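Local coordinates for heme-binding protein A / AI-2 binding protein A (Helicobacter pylori SS1, PDB 6OFQ), which binds peptides such as STSA in the periplasm and probably hands them to an ABC transporter for uptake, at residues Glu262-Thr267 with Leu510-Gly515; Ser457-Asp462 with Glu489-Asp494; Ser465-Lys470 with Leu485-Ile490; Lys514-Thr519 with Phe527-Glu532. All coordinates share one frame; numbering follows the deposited sequence.

Contact 1 of 4, residues Glu262-Thr267 with Leu510-Gly515; sequences EIMLMT and LSKVKG
The carbonyl O of Met-264 accepts the backbone N-H of Leu-510 at 2.9 Å (N to O), and this is the one hydrogen bond joining Glu262-Thr267 to Leu510-Gly515. It is fairly straight, 162° at the hydrogen, with the donor tilted 30° from the carbonyl plane. Around it the Met-264 side chain carries the apolar contact. Its CG stands anti to the carbonyl carbon (chi1 -57°) and comes within 3.8 Å of Leu-510 CD1, the two side chains crossing at about a right angle. Val-513 approaches with one methyl: CG2 lies 3.8 Å from Met-264 O and 4.0 Å from Met-264 CB. The thioether chain bends at its third torsion, and its terminal CE is 4.2 Å from CD of the exposed Lys-512. Leu-510 and Val-513 face the same methionine because a type I turn, closed by Val-513 N to Leu-510 O at 3.0 Å, folds the chain between them. Leu-531 of strand 530-531 also packs on Met-264. Between the two segments, then, a single backbone bond is wrapped in methyl and methylene groups, and a backbone bond from Met-266 to Pro-508 of strand 497-510 continues the link; the buried Ile-263 O has no polar partner.

Contact 2 of 4, residues Ser457-Asp462 with Glu489-Asp494; sequences SFYKSD and EIIHKD
Tyr-459 reaches across to Ile-491 and Asp-494 of helix 477-494. From CB the side chain runs outward with CG anti to the backbone N (chi1 -179°). Along the ring, CD2 and CE2 meet Ile-491 obliquely: CD2 is 4.0 Å from its CD1, and CE2 is 3.8 Å from its CG1. CE1 lies 3.8 Å from Asp-494 CB. At the tip, OH comes within 3.7 Å of Ile-490 CG2 and donates a short hydrogen bond to Asp-494 OD2 at 2.6 Å. That oxygen sits at the ring edge, in its plane, and receives the phenol on its anti lone pair, the carboxylate being turned 67° from the ring. The same oxygen takes a second bond from a water, which is also hydrogen-bonded to Ser-461 OG at 2.7 Å. Asp-494 OD1 is paired with Lys-493 NZ in a salt bridge, so both carboxylate oxygens are engaged, which would probably favour the charged form. Ser-461 is the N-cap of helix 462-473, its OG bonded to Phe-464 N. Tyr-459 lies in the loop leading into that helix, its ring meeting Phe-464 and touching Trp-443 of helix 436-443, and it fastens the loop to the C-terminal turns of helix 477-494.

Contact 3 of 4, residues Ser465-Lys470 with Leu485-Ile490; sequences SDLLIK and LKAQEI
Leu-467 turns its CG anti to the carbonyl carbon (chi1 -75°), and chi2 near 163° then carries CD1 across to Ala-487 and Ile-490 of helix 477-494. Leu-468 has the same kind of first torsion, and its CD2 comes within 3.8 Å of Ala-487 CB. The CD1 methyl of Leu-467 does most of the touching. It lies 3.7 Å from the backbone N of Ala-487, 3.9 Å from Lys-486 CB, and meets Ile-490 CD1 methyl to methyl at 3.6 Å. This one methyl therefore settles among the neighbours Lys-486 and Ala-487 and, one turn on, Ile-490. The small Ala-487 lets the backbones come close: its CB is 4.2 Å from Leu-467 CB, and the two CA atoms are the nearest pair between the segments. Lys-486 gives only the foot of its side chain, for the extended chain leads its ammonium away. No hydrogen bond spans the contact, so apolar packing alone joins the two segments here. Phe-464 of helix 462-473 also packs on Ala-487 and Ile-490. With segment axes approaching to 9.1 Å and running antiparallel at 163°, and a short connection between helices 462-473 and 477-494, this is an antiparallel helical hairpin packed through leucine, alanine and isoleucine.

Contact 4 of 4, residues Lys514-Thr519 with Phe527-Glu532; sequences KGYKTT and FKVYLE
Lys-514 and Tyr-530 form an antiparallel hydrogen-bonded pair: Lys-514 N donates to Tyr-530 O at 2.8 Å in a nearly straight bond (171°), and Tyr-530 N returns a bond to Lys-514 O. That same carbonyl receives a CA-H...O contact from Val-529. The side chains of the pair share one face of the ladder. Tyr-530 CG lies between its backbone N and carbonyl carbon (chi1 61°), and the ring covers the lysine stem. Lys-514 CB stands over the ring face in a CH-pi contact, 3.5 Å from the ring centroid and offset toward the rim. The lysine bends at chi2, which sets CD, then runs on extended, bringing CE to 3.8 Å from Glu-532 CD. Lys-514 NZ and Glu-532 OE1 stay 4.4 Å apart, bridged by a water that accepts from NZ and donates to OE1. Past the pair Gly-515, at phi 93°, brings its CA to 3.6 Å from Lys-528 O, an approach that a CB would block. Val-529 CG2 lies at the edge of the Tyr-516 ring, 4.0 Å from Tyr-516 CB, while Tyr-516 OH bonds Asn-524. The result is a short two-stranded antiparallel ribbon, in which the intervening loop returns strand 530-531, close to the C terminus, alongside strand 513-514.

In the fold
From the N terminus, the chain first passes Glu262-Thr267, which meets Leu510-Gly515 243 residues later, so contact 1 closes the longest loop. Contacts 2 and 3 are nested inside it and end on helix 477-494, where they share Glu-489 and Ile-490; they hold the loop before helix 462-473, and that helix itself, against helix 477-494. Contact 4 begins on Lys-514 and Gly-515, where contact 1 ends, and closes a short loop. Contacts 1 and 4, centres about 9 Å apart, touch through Val-513 on Val-529 and join edge strand 265-266 and the end of strand 497-510 to the C-terminal ribbon. Contacts 2 and 3 lie on the opposite side of the chain's centre.

Contact 1 of 4, residues Glu262-Thr267 with Leu510-Gly515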
loop_
_atom_site.group_PDB
_atom_site.type_symbol
_atom_site.label_atom_id
_atom_site.label_comp_id
_atom_site.label_asym_id
_atom_site.label_seq_id
_atom_site.Cartn_x
_atom_site.Cartn_y
_atom_site.Cartn_z
ATOM N N GLU A 262 -6.576 8.895 25.444
ATOM C CA GLU A 262 -7.469 9.534 24.505
ATOM C C GLU A 262 -7.585 8.721 23.221
ATOM O O GLU A 262 -8.585 8.739 22.497
ATOM C CB GLU A 262 -6.890 10.939 24.222
ATOM C CG GLU A 262 -7.631 11.812 23.257
ATOM C CD GLU A 262 -6.959 13.157 23.010
ATOM O OE1 GLU A 262 -6.597 13.751 24.076
ATOM O OE2 GLU A 262 -6.803 13.472 21.793
ATOM N N ILE A 263 -6.458 8.120 22.849
ATOM C CA ILE A 263 -6.521 7.146 21.732
ATOM C C ILE A 263 -5.937 5.848 22.287
ATOM O O ILE A 263 -5.317 5.796 23.351
ATOM C CB ILE A 263 -5.776 7.622 20.461
ATOM C CG1 ILE A 263 -4.276 7.767 20.692
ATOM C CG2 ILE A 263 -6.388 8.941 20.024
ATOM C CD1 ILE A 263 -3.461 6.686 20.087
ATOM N N MET A 264 -6.114 4.727 21.582
ATOM C CA MET A 264 -5.883 3.387 22.109
ATOM C C MET A 264 -4.865 2.562 21.323
ATOM O O MET A 264 -4.362 1.562 21.830
ATOM C CB MET A 264 -7.182 2.615 22.224
ATOM C CG MET A 264 -8.222 3.315 23.097
ATOM S SD MET A 264 -9.910 2.787 22.786
ATOM C CE MET A 264 -9.882 1.125 23.355
ATOM N N LEU A 265 -4.637 2.931 20.074
ATOM C CA LEU A 265 -3.777 2.155 19.164
ATOM C C LEU A 265 -3.351 3.191 18.129
ATOM O O LEU A 265 -4.177 3.958 17.640
ATOM C CB LEU A 265 -4.574 1.004 18.544
ATOM C CG LEU A 265 -4.147 0.297 17.255
ATOM C CD1 LEU A 265 -2.952 -0.491 17.616
ATOM C CD2 LEU A 265 -5.217 -0.684 16.817
ATOM N N MET A 266 -2.078 3.193 17.761
ATOM C CA MET A 266 -1.581 4.180 16.798
ATOM C C MET A 266 -0.511 3.634 15.870
ATOM O O MET A 266 0.303 2.792 16.245
ATOM C CB MET A 266 -1.068 5.464 17.444
ATOM C CG MET A 266 -0.075 5.167 18.519
ATOM S SD MET A 266 0.864 6.581 19.153
ATOM C CE MET A 266 2.060 6.969 17.868
ATOM N N THR A 267 -0.487 4.174 14.656
ATOM C CA THR A 267 0.611 3.905 13.738
ATOM C C THR A 267 1.517 5.127 13.730
ATOM O O THR A 267 1.139 6.251 14.139
ATOM C CB THR A 267 0.073 3.566 12.321
ATOM O OG1 THR A 267 -0.734 4.661 11.857
ATOM C CG2 THR A 267 -0.691 2.214 12.409
ATOM N N LEU A 510 -2.607 0.476 23.891
ATOM C CA LEU A 510 -2.929 0.058 25.252
ATOM C C LEU A 510 -2.932 -1.461 25.439
ATOM O O LEU A 510 -3.292 -2.191 24.500
ATOM C CB LEU A 510 -4.268 0.684 25.714
ATOM C CG LEU A 510 -4.392 2.168 25.599
ATOM C CD1 LEU A 510 -5.788 2.632 25.938
ATOM C CD2 LEU A 510 -3.420 2.915 26.489
ATOM N N SER A 511 -2.514 -1.913 26.618
ATOM C CA SER A 511 -2.486 -3.347 26.922
ATOM C C SER A 511 -3.824 -4.040 26.781
ATOM O O SER A 511 -3.855 -5.214 26.383
ATOM C CB SER A 511 -1.908 -3.601 28.316
ATOM O OG SER A 511 -2.706 -2.954 29.287
ATOM N N LYS A 512 -4.916 -3.304 27.027
ATOM C CA LYS A 512 -6.254 -3.892 26.907
ATOM C C LYS A 512 -6.629 -4.186 25.458
ATOM O O LYS A 512 -7.588 -4.895 25.206
ATOM C CB LYS A 512 -7.370 -2.955 27.437
ATOM C CG LYS A 512 -7.609 -1.675 26.638
ATOM C CD LYS A 512 -8.769 -0.698 26.975
ATOM C CE LYS A 512 -8.269 0.229 28.037
ATOM N NZ LYS A 512 -9.356 1.124 28.551
ATOM N N VAL A 513 -5.952 -3.594 24.484
ATOM C CA VAL A 513 -6.290 -3.828 23.068
ATOM C C VAL A 513 -5.567 -5.114 22.619
ATOM O O VAL A 513 -4.343 -5.165 22.622
ATOM C CB VAL A 513 -5.900 -2.624 22.180
ATOM C CG1 VAL A 513 -6.166 -2.940 20.705
ATOM C CG2 VAL A 513 -6.625 -1.363 22.635
ATOM N N LYS A 514 -6.381 -6.095 22.266
ATOM C CA LYS A 514 -5.898 -7.414 21.879
ATOM C C LYS A 514 -6.337 -7.739 20.471
ATOM O O LYS A 514 -7.294 -7.159 19.954
ATOM C CB LYS A 514 -6.567 -8.475 22.739
ATOM C CG LYS A 514 -6.344 -8.324 24.231
ATOM C CD LYS A 514 -4.889 -8.353 24.577
ATOM C CE LYS A 514 -4.759 -8.249 26.095
ATOM N NZ LYS A 514 -3.357 -8.595 26.429
ATOM N N GLY A 515 -5.593 -8.671 19.853
ATOM C CA GLY A 515 -6.020 -9.187 18.567
ATOM C C GLY A 515 -5.443 -8.482 17.363
ATOM O O GLY A 515 -5.590 -9.012 16.239
#

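Contact 2 of 4, residues Ser457-Asp462 with Glu489-Asp494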
loop_
_atom_site.group_PDB
_atom_site.type_symbol
_atom_site.label_atom_id
_atom_site.label_comp_id
_atom_site.label_asym_id
_atom_site.label_seq_id
_atom_site.Cartn_x
_atom_site.Cartn_y
_atom_site.Cartn_z
ATOM N N SER A 457 10.489 6.630 -9.831
ATOM C CA SER A 457 11.793 6.851 -10.463
ATOM C C SER A 457 11.720 6.919 -11.989
ATOM O O SER A 457 12.694 7.128 -12.680
ATOM C CB SER A 457 12.798 5.751 -10.055
ATOM O OG SER A 457 13.150 5.893 -8.699
ATOM N N PHE A 458 10.529 6.632 -12.512
ATOM C CA PHE A 458 10.305 6.439 -13.948
ATOM C C PHE A 458 11.338 5.486 -14.541
ATOM O O PHE A 458 11.956 5.720 -15.585
ATOM C CB PHE A 458 10.297 7.798 -14.696
ATOM C CG PHE A 458 9.078 8.652 -14.398
ATOM C CD1 PHE A 458 8.978 9.392 -13.262
ATOM C CD2 PHE A 458 7.946 8.546 -15.189
ATOM C CE1 PHE A 458 7.841 10.126 -12.950
ATOM C CE2 PHE A 458 6.861 9.365 -14.946
ATOM C CZ PHE A 458 6.782 10.131 -13.810
ATOM N N TYR A 459 11.577 4.399 -13.807
ATOM C CA TYR A 459 12.576 3.448 -14.248
ATOM C C TYR A 459 12.068 2.640 -15.433
ATOM O O TYR A 459 11.054 1.959 -15.293
ATOM C CB TYR A 459 12.938 2.520 -13.092
ATOM C CG TYR A 459 13.983 1.479 -13.343
ATOM C CD1 TYR A 459 15.191 1.753 -13.955
ATOM C CD2 TYR A 459 13.751 0.153 -12.982
ATOM C CE1 TYR A 459 16.128 0.764 -14.233
ATOM C CE2 TYR A 459 14.697 -0.813 -13.219
ATOM C CZ TYR A 459 15.917 -0.541 -13.798
ATOM O OH TYR A 459 16.787 -1.577 -13.967
ATOM N N LYS A 460 12.783 2.717 -16.538
ATOM C CA LYS A 460 12.385 2.023 -17.767
ATOM C C LYS A 460 13.547 1.181 -18.281
ATOM O O LYS A 460 14.462 1.682 -18.916
ATOM C CB LYS A 460 12.008 3.073 -18.814
ATOM C CG LYS A 460 10.796 3.881 -18.430
ATOM C CD LYS A 460 10.397 4.936 -19.459
ATOM C CE LYS A 460 10.164 4.285 -20.804
ATOM N NZ LYS A 460 9.649 5.438 -21.594
ATOM N N SER A 461 13.520 -0.103 -17.949
ATOM C CA SER A 461 14.527 -1.031 -18.400
ATOM C C SER A 461 13.777 -2.203 -19.020
ATOM O O SER A 461 13.022 -2.922 -18.343
ATOM C CB SER A 461 15.393 -1.561 -17.262
ATOM O OG SER A 461 16.107 -2.736 -17.650
ATOM N N ASP A 462 14.066 -2.454 -20.303
ATOM C CA ASP A 462 13.531 -3.632 -20.966
ATOM C C ASP A 462 14.051 -4.950 -20.406
ATOM O O ASP A 462 13.307 -5.917 -20.169
ATOM C CB ASP A 462 13.833 -3.661 -22.463
ATOM C CG ASP A 462 12.905 -2.753 -23.229
ATOM O OD1 ASP A 462 11.685 -2.742 -22.912
ATOM O OD2 ASP A 462 13.508 -2.121 -24.123
ATOM N N GLU A 489 19.544 -8.191 -9.646
ATOM C CA GLU A 489 20.846 -7.742 -10.114
ATOM C C GLU A 489 20.837 -6.531 -11.029
ATOM O O GLU A 489 21.668 -5.617 -10.963
ATOM C CB GLU A 489 21.605 -8.881 -10.821
ATOM C CG GLU A 489 21.886 -10.094 -9.981
ATOM C CD GLU A 489 22.494 -11.201 -10.846
ATOM O OE1 GLU A 489 22.584 -11.210 -12.115
ATOM O OE2 GLU A 489 22.816 -12.186 -10.172
ATOM N N ILE A 490 19.906 -6.561 -11.980
ATOM C CA ILE A 490 19.809 -5.511 -13.013
ATOM C C ILE A 490 19.455 -4.195 -12.323
ATOM O O ILE A 490 20.090 -3.164 -12.600
ATOM C CB ILE A 490 18.817 -5.864 -14.135
ATOM C CG1 ILE A 490 19.379 -7.076 -14.924
ATOM C CG2 ILE A 490 18.588 -4.666 -15.041
ATOM C CD1 ILE A 490 18.361 -7.550 -15.906
ATOM N N ILE A 491 18.436 -4.159 -11.475
ATOM C CA ILE A 491 18.041 -2.879 -10.896
ATOM C C ILE A 491 19.128 -2.387 -9.927
ATOM O O ILE A 491 19.381 -1.178 -9.882
ATOM C CB ILE A 491 16.646 -2.961 -10.234
ATOM C CG1 ILE A 491 16.155 -1.570 -9.814
ATOM C CG2 ILE A 491 16.623 -3.923 -9.070
ATOM C CD1 ILE A 491 14.710 -1.449 -9.408
ATOM N N HIS A 492 19.811 -3.265 -9.212
ATOM C CA HIS A 492 20.979 -2.860 -8.442
ATOM C C HIS A 492 22.056 -2.180 -9.285
ATOM O O HIS A 492 22.587 -1.114 -8.942
ATOM C CB HIS A 492 21.569 -4.017 -7.686
ATOM C CG HIS A 492 22.786 -3.674 -6.897
ATOM N ND1 HIS A 492 22.759 -3.050 -5.665
ATOM C CD2 HIS A 492 24.080 -3.942 -7.164
ATOM C CE1 HIS A 492 23.990 -2.981 -5.201
ATOM N NE2 HIS A 492 24.803 -3.564 -6.059
ATOM N N LYS A 493 22.376 -2.828 -10.406
ATOM C CA LYS A 493 23.328 -2.204 -11.330
ATOM C C LYS A 493 22.928 -0.869 -11.877
ATOM O O LYS A 493 23.766 0.046 -11.992
ATOM C CB LYS A 493 23.602 -3.204 -12.483
ATOM C CG LYS A 493 24.385 -2.680 -13.676
ATOM C CD LYS A 493 24.160 -3.468 -14.969
ATOM C CE LYS A 493 22.772 -3.355 -15.613
ATOM N NZ LYS A 493 22.370 -2.359 -16.662
ATOM N N ASP A 494 21.647 -0.711 -12.183
ATOM C CA ASP A 494 21.172 0.546 -12.721
ATOM C C ASP A 494 20.937 1.663 -11.680
ATOM O O ASP A 494 20.909 2.841 -12.032
ATOM C CB ASP A 494 19.855 0.367 -13.521
ATOM C CG ASP A 494 19.990 -0.435 -14.774
ATOM O OD1 ASP A 494 21.101 -0.410 -15.335
ATOM O OD2 ASP A 494 18.975 -0.953 -15.279
HETATM O O HOH W 1 18.692 -2.151 -17.610
#

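Contact 3 of 4, residues Ser465-Lys470 with Leu485-Ile490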
loop_
_atom_site.group_PDB
_atom_site.type_symbol
_atom_site.label_atom_id
_atom_site.label_comp_id
_atom_site.label_asym_id
_atom_site.label_seq_id
_atom_site.Cartn_x
_atom_site.Cartn_y
_atom_site.Cartn_z
ATOM N N SER A 465 12.313 -5.439 -17.029
ATOM C CA SER A 465 10.890 -5.670 -17.187
ATOM C C SER A 465 10.550 -6.995 -17.884
ATOM O O SER A 465 9.676 -7.722 -17.383
ATOM C CB SER A 465 10.233 -4.519 -17.915
ATOM O OG SER A 465 10.293 -3.288 -17.196
ATOM N N ASP A 466 11.433 -7.406 -18.782
ATOM C CA ASP A 466 11.196 -8.663 -19.503
ATOM C C ASP A 466 11.345 -9.835 -18.553
ATOM O O ASP A 466 10.613 -10.853 -18.635
ATOM C CB ASP A 466 12.138 -8.837 -20.676
ATOM C CG ASP A 466 11.803 -7.940 -21.893
ATOM O OD1 ASP A 466 10.721 -7.340 -21.906
ATOM O OD2 ASP A 466 12.727 -7.844 -22.749
ATOM N N LEU A 467 12.284 -9.763 -17.598
ATOM C CA LEU A 467 12.397 -10.837 -16.621
ATOM C C LEU A 467 11.190 -10.909 -15.733
ATOM O O LEU A 467 10.734 -12.024 -15.385
ATOM C CB LEU A 467 13.624 -10.635 -15.725
ATOM C CG LEU A 467 14.980 -10.938 -16.375
ATOM C CD1 LEU A 467 16.151 -10.338 -15.608
ATOM C CD2 LEU A 467 15.207 -12.408 -16.505
ATOM N N LEU A 468 10.658 -9.767 -15.339
ATOM C CA LEU A 468 9.437 -9.748 -14.530
ATOM C C LEU A 468 8.240 -10.343 -15.257
ATOM O O LEU A 468 7.440 -11.038 -14.638
ATOM C CB LEU A 468 9.053 -8.344 -14.074
ATOM C CG LEU A 468 10.158 -7.551 -13.336
ATOM C CD1 LEU A 468 9.569 -6.234 -12.797
ATOM C CD2 LEU A 468 10.772 -8.347 -12.216
ATOM N N ILE A 469 8.157 -10.095 -16.558
ATOM C CA ILE A 469 7.111 -10.684 -17.367
ATOM C C ILE A 469 7.262 -12.198 -17.447
ATOM O O ILE A 469 6.293 -12.928 -17.241
ATOM C CB ILE A 469 7.023 -9.993 -18.727
ATOM C CG1 ILE A 469 6.570 -8.515 -18.615
ATOM C CG2 ILE A 469 6.078 -10.808 -19.644
ATOM C CD1 ILE A 469 6.877 -7.700 -19.836
ATOM N N LYS A 470 8.482 -12.685 -17.693
ATOM C CA LYS A 470 8.701 -14.118 -17.619
ATOM C C LYS A 470 8.304 -14.721 -16.311
ATOM O O LYS A 470 7.735 -15.816 -16.243
ATOM C CB LYS A 470 10.153 -14.451 -17.868
ATOM C CG LYS A 470 10.559 -14.253 -19.292
ATOM C CD LYS A 470 11.999 -14.728 -19.480
ATOM C CE LYS A 470 12.570 -14.328 -20.825
ATOM N NZ LYS A 470 12.106 -15.330 -21.801
ATOM N N LEU A 485 15.804 -13.214 -8.981
ATOM C CA LEU A 485 17.181 -12.991 -8.547
ATOM C C LEU A 485 17.920 -12.164 -9.589
ATOM O O LEU A 485 18.661 -11.215 -9.266
ATOM C CB LEU A 485 17.872 -14.305 -8.214
ATOM C CG LEU A 485 17.423 -15.067 -6.998
ATOM C CD1 LEU A 485 18.007 -16.465 -6.877
ATOM C CD2 LEU A 485 17.690 -14.336 -5.711
ATOM N N LYS A 486 17.758 -12.549 -10.855
ATOM C CA LYS A 486 18.435 -11.851 -11.932
ATOM C C LYS A 486 17.870 -10.439 -12.050
ATOM O O LYS A 486 18.635 -9.485 -12.270
ATOM C CB LYS A 486 18.309 -12.591 -13.288
ATOM C CG LYS A 486 18.961 -13.958 -13.348
ATOM C CD LYS A 486 18.694 -14.703 -14.653
ATOM C CE LYS A 486 19.274 -16.110 -14.472
ATOM N NZ LYS A 486 18.611 -17.005 -15.461
ATOM N N ALA A 487 16.549 -10.281 -11.934
ATOM C CA ALA A 487 15.994 -8.944 -12.000
ATOM C C ALA A 487 16.615 -8.020 -10.938
ATOM O O ALA A 487 16.877 -6.835 -11.180
ATOM C CB ALA A 487 14.472 -8.970 -11.938
ATOM N N GLN A 488 16.802 -8.518 -9.720
ATOM C CA GLN A 488 17.382 -7.732 -8.638
ATOM C C GLN A 488 18.788 -7.327 -8.961
ATOM O O GLN A 488 19.208 -6.242 -8.588
ATOM C CB GLN A 488 17.245 -8.509 -7.343
ATOM C CG GLN A 488 15.850 -8.476 -6.773
ATOM C CD GLN A 488 15.655 -9.485 -5.664
ATOM O OE1 GLN A 488 15.976 -9.219 -4.507
ATOM N NE2 GLN A 488 15.303 -10.695 -6.053
ATOM N N GLU A 489 19.544 -8.191 -9.646
ATOM C CA GLU A 489 20.846 -7.742 -10.114
ATOM C C GLU A 489 20.837 -6.531 -11.029
ATOM O O GLU A 489 21.668 -5.617 -10.963
ATOM C CB GLU A 489 21.605 -8.881 -10.821
ATOM C CG GLU A 489 21.886 -10.094 -9.981
ATOM C CD GLU A 489 22.494 -11.201 -10.846
ATOM O OE1 GLU A 489 22.584 -11.210 -12.115
ATOM O OE2 GLU A 489 22.816 -12.186 -10.172
ATOM N N ILE A 490 19.906 -6.561 -11.980
ATOM C CA ILE A 490 19.809 -5.511 -13.013
ATOM C C ILE A 490 19.455 -4.195 -12.323
ATOM O O ILE A 490 20.090 -3.164 -12.600
ATOM C CB ILE A 490 18.817 -5.864 -14.135
ATOM C CG1 ILE A 490 19.379 -7.076 -14.924
ATOM C CG2 ILE A 490 18.588 -4.666 -15.041
ATOM C CD1 ILE A 490 18.361 -7.550 -15.906
#

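Contact 4 of 4, residues Lys514-Thr519 with Phe527-Glu532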
loop_
_atom_site.group_PDB
_atom_site.type_symbol
_atom_site.label_atom_id
_atom_site.label_comp_id
_atom_site.label_asym_id
_atom_site.label_seq_id
_atom_site.Cartn_x
_atom_site.Cartn_y
_atom_site.Cartn_z
ATOM N N LYS A 514 -6.381 -6.095 22.266
ATOM C CA LYS A 514 -5.898 -7.414 21.879
ATOM C C LYS A 514 -6.337 -7.739 20.471
ATOM O O LYS A 514 -7.294 -7.159 19.954
ATOM C CB LYS A 514 -6.567 -8.475 22.739
ATOM C CG LYS A 514 -6.344 -8.324 24.231
ATOM C CD LYS A 514 -4.889 -8.353 24.577
ATOM C CE LYS A 514 -4.759 -8.249 26.095
ATOM N NZ LYS A 514 -3.357 -8.595 26.429
ATOM N N GLY A 515 -5.593 -8.671 19.853
ATOM C CA GLY A 515 -6.020 -9.187 18.567
ATOM C C GLY A 515 -5.443 -8.482 17.363
ATOM O O GLY A 515 -5.590 -9.012 16.239
ATOM N N TYR A 516 -4.927 -7.284 17.550
ATOM C CA TYR A 516 -4.284 -6.612 16.429
ATOM C C TYR A 516 -3.006 -7.375 16.091
ATOM O O TYR A 516 -2.304 -7.813 17.001
ATOM C CB TYR A 516 -3.961 -5.172 16.784
ATOM C CG TYR A 516 -3.351 -4.350 15.663
ATOM C CD1 TYR A 516 -4.172 -3.758 14.706
ATOM C CD2 TYR A 516 -1.985 -4.225 15.519
ATOM C CE1 TYR A 516 -3.653 -2.958 13.713
ATOM C CE2 TYR A 516 -1.449 -3.433 14.523
ATOM C CZ TYR A 516 -2.290 -2.867 13.594
ATOM O OH TYR A 516 -1.780 -2.080 12.556
ATOM N N LYS A 517 -2.674 -7.397 14.810
ATOM C CA LYS A 517 -1.450 -8.098 14.373
ATOM C C LYS A 517 -0.685 -7.171 13.439
ATOM O O LYS A 517 -1.228 -6.617 12.500
ATOM C CB LYS A 517 -1.808 -9.443 13.745
ATOM C CG LYS A 517 -2.135 -10.506 14.787
ATOM C CD LYS A 517 -2.499 -11.864 14.255
ATOM C CE LYS A 517 -2.701 -12.854 15.388
ATOM N NZ LYS A 517 -3.313 -12.383 16.647
ATOM N N THR A 518 0.629 -7.073 13.665
ATOM C CA THR A 518 1.487 -6.298 12.783
ATOM C C THR A 518 1.964 -7.156 11.555
ATOM O O THR A 518 2.523 -6.614 10.620
ATOM C CB THR A 518 2.772 -5.769 13.476
ATOM O OG1 THR A 518 3.491 -6.911 13.984
ATOM C CG2 THR A 518 2.420 -4.763 14.540
ATOM N N THR A 519 1.772 -8.461 11.645
ATOM C CA THR A 519 2.213 -9.432 10.634
ATOM C C THR A 519 1.202 -9.561 9.507
ATOM O O THR A 519 0.024 -9.269 9.648
ATOM C CB THR A 519 2.455 -10.796 11.288
ATOM O OG1 THR A 519 1.288 -11.268 11.964
ATOM C CG2 THR A 519 3.653 -10.682 12.289
ATOM N N PHE A 527 -11.611 -6.360 12.470
ATOM C CA PHE A 527 -12.563 -7.395 12.838
ATOM C C PHE A 527 -12.121 -8.357 13.920
ATOM O O PHE A 527 -13.008 -8.953 14.543
ATOM C CB PHE A 527 -13.190 -8.072 11.606
ATOM C CG PHE A 527 -12.291 -8.863 10.663
ATOM C CD1 PHE A 527 -10.901 -8.751 10.540
ATOM C CD2 PHE A 527 -12.933 -9.692 9.773
ATOM C CE1 PHE A 527 -10.172 -9.474 9.577
ATOM C CE2 PHE A 527 -12.242 -10.387 8.798
ATOM C CZ PHE A 527 -10.864 -10.295 8.703
ATOM N N LYS A 528 -10.815 -8.580 14.109
ATOM C CA LYS A 528 -10.303 -9.530 15.128
ATOM C C LYS A 528 -9.862 -8.812 16.381
ATOM O O LYS A 528 -9.436 -9.429 17.338
ATOM C CB LYS A 528 -9.168 -10.413 14.599
ATOM C CG LYS A 528 -9.425 -11.024 13.238
ATOM C CD LYS A 528 -10.724 -11.827 13.206
ATOM C CE LYS A 528 -10.959 -12.430 11.823
ATOM N NZ LYS A 528 -12.236 -13.156 11.722
ATOM N N VAL A 529 -9.939 -7.467 16.396
ATOM C CA VAL A 529 -9.437 -6.706 17.565
ATOM C C VAL A 529 -10.512 -6.682 18.648
ATOM O O VAL A 529 -11.695 -6.545 18.343
ATOM C CB VAL A 529 -9.069 -5.260 17.147
ATOM C CG1 VAL A 529 -8.579 -4.449 18.347
ATOM C CG2 VAL A 529 -7.930 -5.375 16.151
ATOM N N TYR A 530 -10.109 -6.814 19.911
ATOM C CA TYR A 530 -11.111 -6.737 20.978
ATOM C C TYR A 530 -10.441 -6.096 22.163
ATOM O O TYR A 530 -9.210 -5.902 22.243
ATOM C CB TYR A 530 -11.661 -8.130 21.362
ATOM C CG TYR A 530 -10.665 -9.122 21.901
ATOM C CD1 TYR A 530 -9.849 -9.891 21.058
ATOM C CD2 TYR A 530 -10.434 -9.252 23.254
ATOM C CE1 TYR A 530 -8.920 -10.780 21.548
ATOM C CE2 TYR A 530 -9.524 -10.159 23.738
ATOM C CZ TYR A 530 -8.775 -10.970 22.901
ATOM O OH TYR A 530 -7.875 -11.909 23.403
ATOM N N LEU A 531 -11.312 -5.693 23.096
ATOM C CA LEU A 531 -10.849 -5.092 24.341
ATOM C C LEU A 531 -11.001 -6.067 25.494
ATOM O O LEU A 531 -12.061 -6.661 25.670
ATOM C CB LEU A 531 -11.682 -3.837 24.597
ATOM C CG LEU A 531 -11.751 -2.818 23.454
ATOM C CD1 LEU A 531 -12.565 -1.573 23.883
ATOM C CD2 LEU A 531 -10.360 -2.463 22.943
ATOM N N GLU A 532 -9.903 -6.244 26.224
ATOM C CA GLU A 532 -9.840 -7.300 27.213
ATOM C C GLU A 532 -10.724 -6.884 28.365
ATOM O O GLU A 532 -10.696 -5.735 28.785
ATOM C CB GLU A 532 -8.435 -7.504 27.711
ATOM C CG GLU A 532 -8.555 -8.717 28.620
ATOM C CD GLU A 532 -7.216 -9.339 28.851
ATOM O OE1 GLU A 532 -6.433 -8.642 29.545
ATOM O OE2 GLU A 532 -7.035 -10.448 28.296
HETATM O O HOH W 2 -3.717 -8.252 29.531
#